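Local coordinates for protein NAD(P)H-flavin oxidoreductase (Agrobacterium tumefaciens str. C58, PDB 2FRE) that binds flavin mononucleotide and, as a member of the nitroreductase family, probably uses NAD(P)H to reduce flavins or related acceptors, at residues D141-V144 with D148-D151. Residues are numbered along the deposited sequence; the frame is centred on the assembly and turned at random.
Sequences DRIV and DIPD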
ATOM      1  N   ASP A 141      16.028  10.531 -11.663  1.00 28.98           N
ATOM      2  CA  ASP A 141      17.033  11.559 -11.420  1.00 29.11           C
ATOM      3  C   ASP A 141      16.592  12.909 -11.972  1.00 28.57           C
ATOM      4  O   ASP A 141      16.789  13.928 -11.320  1.00 29.48           O
ATOM      5  CB  ASP A 141      18.387  11.146 -11.992  1.00 29.65           C
ATOM      6  CG  ASP A 141      19.036  10.028 -11.198  1.00 31.76           C
ATOM      7  OD1 ASP A 141      18.603   9.765 -10.064  1.00 37.21           O
ATOM      8  OD2 ASP A 141      19.998   9.417 -11.697  1.00 37.51           O
ATOM      9  N   ARG A 142      15.979  12.922 -13.154  1.00 28.30           N
ATOM     10  CA  ARG A 142      15.437  14.168 -13.715  1.00 27.86           C
ATOM     11  C   ARG A 142      14.276  14.690 -12.866  1.00 27.01           C
ATOM     12  O   ARG A 142      14.123  15.901 -12.700  1.00 26.68           O
ATOM     13  CB  ARG A 142      14.941  13.985 -15.156  1.00 27.98           C
ATOM     14  CG  ARG A 142      15.957  13.436 -16.139  1.00 29.56           C
ATOM     15  CD  ARG A 142      15.389  13.456 -17.555  1.00 29.80           C
ATOM     16  NE  ARG A 142      16.188  12.634 -18.462  1.00 31.73           N
ATOM     17  CZ  ARG A 142      15.829  12.309 -19.701  1.00 33.13           C
ATOM     18  NH1 ARG A 142      14.690  12.742 -20.204  1.00 34.44           N
ATOM     19  NH2 ARG A 142      16.619  11.544 -20.446  1.00 34.21           N
ATOM     20  N   ILE A 143      13.439  13.789 -12.356  1.00 26.32           N
ATOM     21  CA  ILE A 143      12.368  14.189 -11.439  1.00 26.29           C
ATOM     22  C   ILE A 143      12.932  14.908 -10.208  1.00 25.91           C
ATOM     23  O   ILE A 143      12.447  15.977  -9.816  1.00 24.18           O
ATOM     24  CB  ILE A 143      11.480  12.960 -11.019  1.00 26.38           C
ATOM     25  CG1 ILE A 143      10.652  12.494 -12.225  1.00 26.49           C
ATOM     26  CG2 ILE A 143      10.566  13.305  -9.854  1.00 26.27           C
ATOM     27  CD1 ILE A 143      10.234  11.037 -12.152  1.00 25.73           C
ATOM     28  N   VAL A 144      13.959  14.316  -9.603  1.00 25.88           N
ATOM     29  CA  VAL A 144      14.587  14.895  -8.424  1.00 26.44           C
ATOM     30  C   VAL A 144      15.134  16.295  -8.701  1.00 26.45           C
ATOM     31  O   VAL A 144      14.947  17.210  -7.907  1.00 26.31           O
ATOM     32  CB  VAL A 144      15.726  13.964  -7.892  1.00 26.77           C
ATOM     33  CG1 VAL A 144      16.590  14.676  -6.852  1.00 27.55           C
ATOM     34  CG2 VAL A 144      15.118  12.699  -7.308  1.00 26.80           C
ATOM     35  N   ASP A 148      12.785  19.721  -7.640  1.00 25.89           N
ATOM     36  CA  ASP A 148      13.421  20.234  -6.420  1.00 26.47           C
ATOM     37  C   ASP A 148      13.217  19.300  -5.241  1.00 26.78           C
ATOM     38  O   ASP A 148      12.901  19.739  -4.140  1.00 27.29           O
ATOM     39  CB  ASP A 148      12.887  21.623  -6.056  1.00 26.78           C
ATOM     40  CG  ASP A 148      13.138  22.650  -7.138  1.00 28.03           C
ATOM     41  OD1 ASP A 148      14.224  22.596  -7.756  1.00 27.93           O
ATOM     42  OD2 ASP A 148      12.242  23.505  -7.370  1.00 30.20           O
ATOM     43  N   ILE A 149      13.390  18.006  -5.476  1.00 26.53           N
ATOM     44  CA  ILE A 149      13.240  17.054  -4.406  1.00 27.36           C
ATOM     45  C   ILE A 149      14.523  17.092  -3.587  1.00 27.67           C
ATOM     46  O   ILE A 149      15.603  16.965  -4.162  1.00 28.08           O
ATOM     47  CB  ILE A 149      12.943  15.662  -4.951  1.00 26.84           C
ATOM     48  CG1 ILE A 149      11.565  15.698  -5.637  1.00 26.75           C
ATOM     49  CG2 ILE A 149      13.003  14.609  -3.810  1.00 26.66           C
ATOM     50  CD1 ILE A 149      11.294  14.538  -6.495  1.00 28.26           C
ATOM     51  N   PRO A 150      14.407  17.282  -2.255  1.00 28.06           N
ATOM     52  CA  PRO A 150      15.597  17.416  -1.411  1.00 28.29           C
ATOM     53  C   PRO A 150      16.301  16.091  -1.229  1.00 28.41           C
ATOM     54  O   PRO A 150      15.731  15.042  -1.521  1.00 28.68           O
ATOM     55  CB  PRO A 150      15.035  17.902  -0.065  1.00 28.61           C
ATOM     56  CG  PRO A 150      13.570  18.151  -0.297  1.00 28.09           C
ATOM     57  CD  PRO A 150      13.176  17.358  -1.454  1.00 27.63           C
ATOM     58  N   ASP A 151      17.535  16.157  -0.751  1.00 28.49           N
ATOM     59  CA  ASP A 151      18.327  14.984  -0.442  1.00 29.27           C
ATOM     60  C   ASP A 151      17.604  14.160   0.613  1.00 29.00           C
ATOM     61  O   ASP A 151      16.966  14.712   1.519  1.00 28.89           O
ATOM     62  CB  ASP A 151      19.728  15.376   0.077  1.00 29.72           C
ATOM     63  CG  ASP A 151      20.561  16.130  -0.966  1.00 32.21           C
ATOM     64  OD1 ASP A 151      20.149  16.199  -2.155  1.00 34.47           O
ATOM     65  OD2 ASP A 151      21.637  16.661  -0.599  1.00 35.64           O
TER
HETATM   66  O   HOH W   1      16.687  18.594  -6.373  1.00 45.30           O
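Val144 and Ile149 close the C-terminal end of helix 140-146 in the manner of a Schellman motif, recognised by its six-to-one bond and a positive phi, which turns the chain into the loop leading to strand 153-162. The amide N of Ile149 reaches five residues back to the carbonyl O of Val144, 3.0 Å away, in a hydrogen bond with an N-H...O angle of 154°; the donor lies in the carbonyl plane, on a lone pair. Asp148 occupies the left-handed helical region (phi 60°), where glycine is commonest and aspartate is among the more tolerated other residues. Its CB points away from the helix, and Asp148 packs on Arg194 of the second subunit. A water lies 2.7 Å from Val144 O and 3.0 Å from the carbonyl O of Ile149 and can donate to either, though it has more acceptors within reach than protons.

The side chains add the hydrophobic contact that usually accompanies the motif. Val144, branched at CB, offers a methyl close to the backbone, and its CG1 lies 4.2 Å from Ile149 CB. Ile149 is longer and can also reach back along the helix: chi1 of -66° sets CG1 beside the backbone N and anti to the carbonyl carbon, directing the chain toward Ile143. The two isoleucines lie side by side, pointing the same way into the apolar layer against the sheet; both touch Val155, while Ile143 also packs on Phe90 and Ile149 on Ile92, both of strand 87-98. On the subunit interface, Phe195 of the second subunit packs on Ile149 and Pro150. Within the helix-loop pair, the isoleucines meet methyl to methyl, Ile143 CG2 to Ile149 CD1 at 3.7 Å.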